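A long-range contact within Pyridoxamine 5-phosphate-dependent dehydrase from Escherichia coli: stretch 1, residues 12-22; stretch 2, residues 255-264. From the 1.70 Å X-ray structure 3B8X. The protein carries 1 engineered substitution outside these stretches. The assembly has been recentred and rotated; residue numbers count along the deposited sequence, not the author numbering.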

# COMPACT_ATOMS: atom_id res chain seq x y z
N THR B 12 12.63 3.66 -19.88
CA THR B 12 12.08 4.91 -20.43
C THR B 12 12.86 6.09 -19.84
O THR B 12 12.51 7.24 -20.04
CB THR B 12 10.63 5.10 -19.98
OG1 THR B 12 10.61 5.06 -18.55
CG2 THR B 12 9.83 3.98 -20.52
N TRP B 13 13.95 5.80 -19.11
CA TRP B 13 14.74 6.81 -18.47
C TRP B 13 16.01 7.15 -19.23
O TRP B 13 16.60 6.31 -19.93
CB TRP B 13 15.25 6.34 -17.11
CG TRP B 13 14.21 6.07 -16.07
CD1 TRP B 13 12.87 6.22 -16.17
CD2 TRP B 13 14.48 5.72 -14.71
NE1 TRP B 13 12.27 5.94 -14.96
CE2 TRP B 13 13.25 5.61 -14.05
CE3 TRP B 13 15.66 5.48 -13.99
CZ2 TRP B 13 13.14 5.17 -12.72
CZ3 TRP B 13 15.57 5.09 -12.65
CH2 TRP B 13 14.30 4.92 -12.04
N ASP B 14 16.43 8.39 -19.01
CA ASP B 14 17.69 8.92 -19.50
C ASP B 14 18.38 9.65 -18.38
O ASP B 14 18.02 9.52 -17.21
CB ASP B 14 17.68 9.67 -20.85
CG ASP B 14 16.89 10.97 -20.86
OD1 ASP B 14 16.50 11.48 -19.79
OD2 ASP B 14 16.62 11.49 -21.98
N ASP B 15 19.40 10.40 -18.75
CA ASP B 15 20.14 11.13 -17.75
C ASP B 15 19.19 11.96 -16.88
O ASP B 15 19.46 12.15 -15.70
CB ASP B 15 21.21 12.03 -18.39
CG ASP B 15 20.61 13.11 -19.32
OD1 ASP B 15 20.34 12.83 -20.52
OD2 ASP B 15 20.41 14.27 -18.86
N LEU B 16 18.09 12.47 -17.46
CA LEU B 16 17.18 13.34 -16.72
C LEU B 16 16.54 12.68 -15.52
O LEU B 16 16.37 13.32 -14.47
CB LEU B 16 16.13 14.00 -17.61
CG LEU B 16 16.69 14.91 -18.71
CD1 LEU B 16 15.57 15.59 -19.46
CD2 LEU B 16 17.64 15.94 -18.11
N GLU B 17 16.19 11.41 -15.66
CA GLU B 17 15.59 10.73 -14.52
C GLU B 17 16.64 10.53 -13.43
O GLU B 17 16.36 10.73 -12.26
CB GLU B 17 14.88 9.45 -14.91
CG GLU B 17 13.52 9.76 -15.56
CD GLU B 17 13.66 10.17 -17.01
OE1 GLU B 17 14.75 10.02 -17.57
OE2 GLU B 17 12.68 10.65 -17.61
N TYR B 18 17.86 10.23 -13.82
CA TYR B 18 18.95 10.04 -12.86
C TYR B 18 19.32 11.33 -12.18
O TYR B 18 19.67 11.35 -11.00
CB TYR B 18 20.15 9.47 -13.59
CG TYR B 18 19.95 7.99 -13.84
CD1 TYR B 18 19.34 7.52 -15.01
CD2 TYR B 18 20.31 7.06 -12.84
CE1 TYR B 18 19.12 6.14 -15.18
CE2 TYR B 18 20.08 5.71 -13.00
CZ TYR B 18 19.52 5.25 -14.18
OH TYR B 18 19.34 3.90 -14.34
N LYS B 19 19.23 12.42 -12.93
CA LYS B 19 19.50 13.74 -12.38
C LYS B 19 18.43 14.11 -11.35
O LYS B 19 18.69 14.80 -10.36
CB LYS B 19 19.54 14.81 -13.51
CG LYS B 19 20.94 15.01 -14.11
CD LYS B 19 20.91 15.29 -15.61
CE LYS B 19 22.17 14.77 -16.29
NZ LYS B 19 23.04 15.86 -16.83
N ALA B 20 17.19 13.69 -11.62
CA ALA B 20 16.11 13.93 -10.67
C ALA B 20 16.40 13.19 -9.37
O ALA B 20 16.26 13.75 -8.29
CB ALA B 20 14.74 13.47 -11.29
N ILE B 21 16.75 11.91 -9.46
CA ILE B 21 17.06 11.13 -8.27
C ILE B 21 18.20 11.76 -7.49
O ILE B 21 18.16 11.88 -6.27
CB ILE B 21 17.42 9.69 -8.63
CG1 ILE B 21 16.17 9.03 -9.25
CG2 ILE B 21 17.99 8.95 -7.43
CD1 ILE B 21 16.40 7.65 -9.89
N GLN B 22 19.21 12.20 -8.22
CA GLN B 22 20.33 12.86 -7.58
C GLN B 22 19.87 14.07 -6.78
O GLN B 22 20.35 14.35 -5.68
CB GLN B 22 21.36 13.30 -8.63
CG GLN B 22 22.67 13.70 -7.99
CD GLN B 22 23.22 12.65 -7.00
OE1 GLN B 22 23.44 11.49 -7.36
NE2 GLN B 22 23.47 13.07 -5.76
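Stretch 2, residues 255-264: EMSGAIGIEQ

Residues 255-264 form a continuous helix that packs against the helix beginning at D15 and against the short loop before it. The two helices run roughly antiparallel, with an angle of 149° between their N-to-C directions and a closest axial approach of 8.3 Å. The order of the paired residues reflects this direction: the CA atoms of E17 and I260 lie 5.1 Å apart, those of A20 and A259 5.4 Å, and those of I21 and M256 5.7 Å, so that the C-terminal end of stretch 2 meets the loop of stretch 1.

There, Q264 is held by three hydrogen bonds. T12 OG1 donates to Q264 OE1 (2.7 Å), while Q264 NE2 donates to T12 O (3.0 Å) and to E17 OE2 (2.7 Å), tying the loop and the first helical turn to a single amide. The W13 ring approaches I260 obliquely, with W13 CZ2 3.7 Å from I260 CD1. D14 makes no contact with stretch 2 but caps its own helix, its OD1 accepting from L16 N at 3.0 Å; its backbone N donates to E17 OE1 (2.7 Å). At L16 the carbonyl O lies 3.5 Å from E263 CG, and a water bridges L16 O (2.6 Å) and, weakly, E263 OE2 (2.9 Å). E17, besides its bond to Q264, places CG 3.8 Å from I260 CG2.

Y18 points away, and A20 supplies the next close approach. Its CB sits 3.6 Å from A259 O and 3.8 Å from A259 CB, a small-on-small contact where the two backbones come near each other; E263 CG is 4.0 Å from the same methyl. I21 completes the apolar contact, with CG1 3.8 Å from I260 CG1 and CG2 4.1 Å from M256 CE, whereas Q22 points away from stretch 2.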

# COMPACT_ATOMS: atom_id res chain seq x y z
N GLU B 255 9.51 10.34 -2.44
CA GLU B 255 9.85 11.59 -3.11
C GLU B 255 10.59 11.37 -4.46
O GLU B 255 10.46 12.13 -5.43
CB GLU B 255 10.66 12.46 -2.17
CG GLU B 255 10.87 13.79 -2.74
CD GLU B 255 9.70 14.77 -2.59
OE1 GLU B 255 8.49 14.42 -2.69
OE2 GLU B 255 10.01 15.96 -2.41
N MET B 256 11.38 10.30 -4.52
CA MET B 256 12.11 9.98 -5.73
C MET B 256 11.14 9.68 -6.86
O MET B 256 11.40 10.04 -8.01
CB MET B 256 12.98 8.75 -5.50
CG MET B 256 14.33 9.10 -4.90
SD MET B 256 15.05 7.49 -4.66
CE MET B 256 16.55 7.80 -3.76
N SER B 257 10.06 8.97 -6.54
CA SER B 257 9.11 8.62 -7.58
C SER B 257 8.48 9.86 -8.21
O SER B 257 8.23 9.91 -9.40
CB SER B 257 8.04 7.68 -7.09
OG SER B 257 8.61 6.39 -6.92
N GLY B 258 8.20 10.86 -7.39
CA GLY B 258 7.60 12.10 -7.87
C GLY B 258 8.64 12.85 -8.73
O GLY B 258 8.31 13.36 -9.78
N ALA B 259 9.91 12.82 -8.36
CA ALA B 259 10.91 13.52 -9.15
C ALA B 259 11.07 12.89 -10.51
O ALA B 259 11.10 13.59 -11.52
CB ALA B 259 12.26 13.61 -8.42
N ILE B 260 11.17 11.57 -10.51
CA ILE B 260 11.33 10.83 -11.73
C ILE B 260 10.10 11.13 -12.58
O ILE B 260 10.20 11.30 -13.82
CB ILE B 260 11.37 9.31 -11.46
CG1 ILE B 260 12.64 8.91 -10.70
CG2 ILE B 260 11.22 8.53 -12.75
CD1 ILE B 260 12.58 7.58 -9.91
N GLY B 261 8.93 11.10 -11.94
CA GLY B 261 7.68 11.25 -12.70
C GLY B 261 7.60 12.55 -13.50
O GLY B 261 7.01 12.61 -14.57
N ILE B 262 8.13 13.62 -12.92
CA ILE B 262 8.05 14.93 -13.57
C ILE B 262 8.79 14.88 -14.90
O ILE B 262 8.34 15.44 -15.89
CB ILE B 262 8.77 15.94 -12.68
CG1 ILE B 262 7.87 16.28 -11.48
CG2 ILE B 262 9.26 17.12 -13.52
CD1 ILE B 262 8.64 16.75 -10.20
N GLU B 263 9.91 14.15 -14.89
CA GLU B 263 10.77 14.06 -16.05
C GLU B 263 10.00 13.25 -17.05
O GLU B 263 9.96 13.61 -18.21
CB GLU B 263 12.09 13.37 -15.70
CG GLU B 263 13.01 14.20 -14.81
CD GLU B 263 13.15 15.67 -15.24
OE1 GLU B 263 13.00 16.01 -16.44
OE2 GLU B 263 13.44 16.49 -14.35
N GLN B 264 9.37 12.17 -16.59
CA GLN B 264 8.60 11.25 -17.44
C GLN B 264 7.44 11.95 -18.16
O GLN B 264 7.21 11.72 -19.34
CB GLN B 264 8.10 10.05 -16.61
CG GLN B 264 9.21 9.08 -16.16
CD GLN B 264 9.75 8.20 -17.29
OE1 GLN B 264 9.19 7.14 -17.59
NE2 GLN B 264 10.86 8.64 -17.91
O HOH W 1 16.30 15.86 -14.15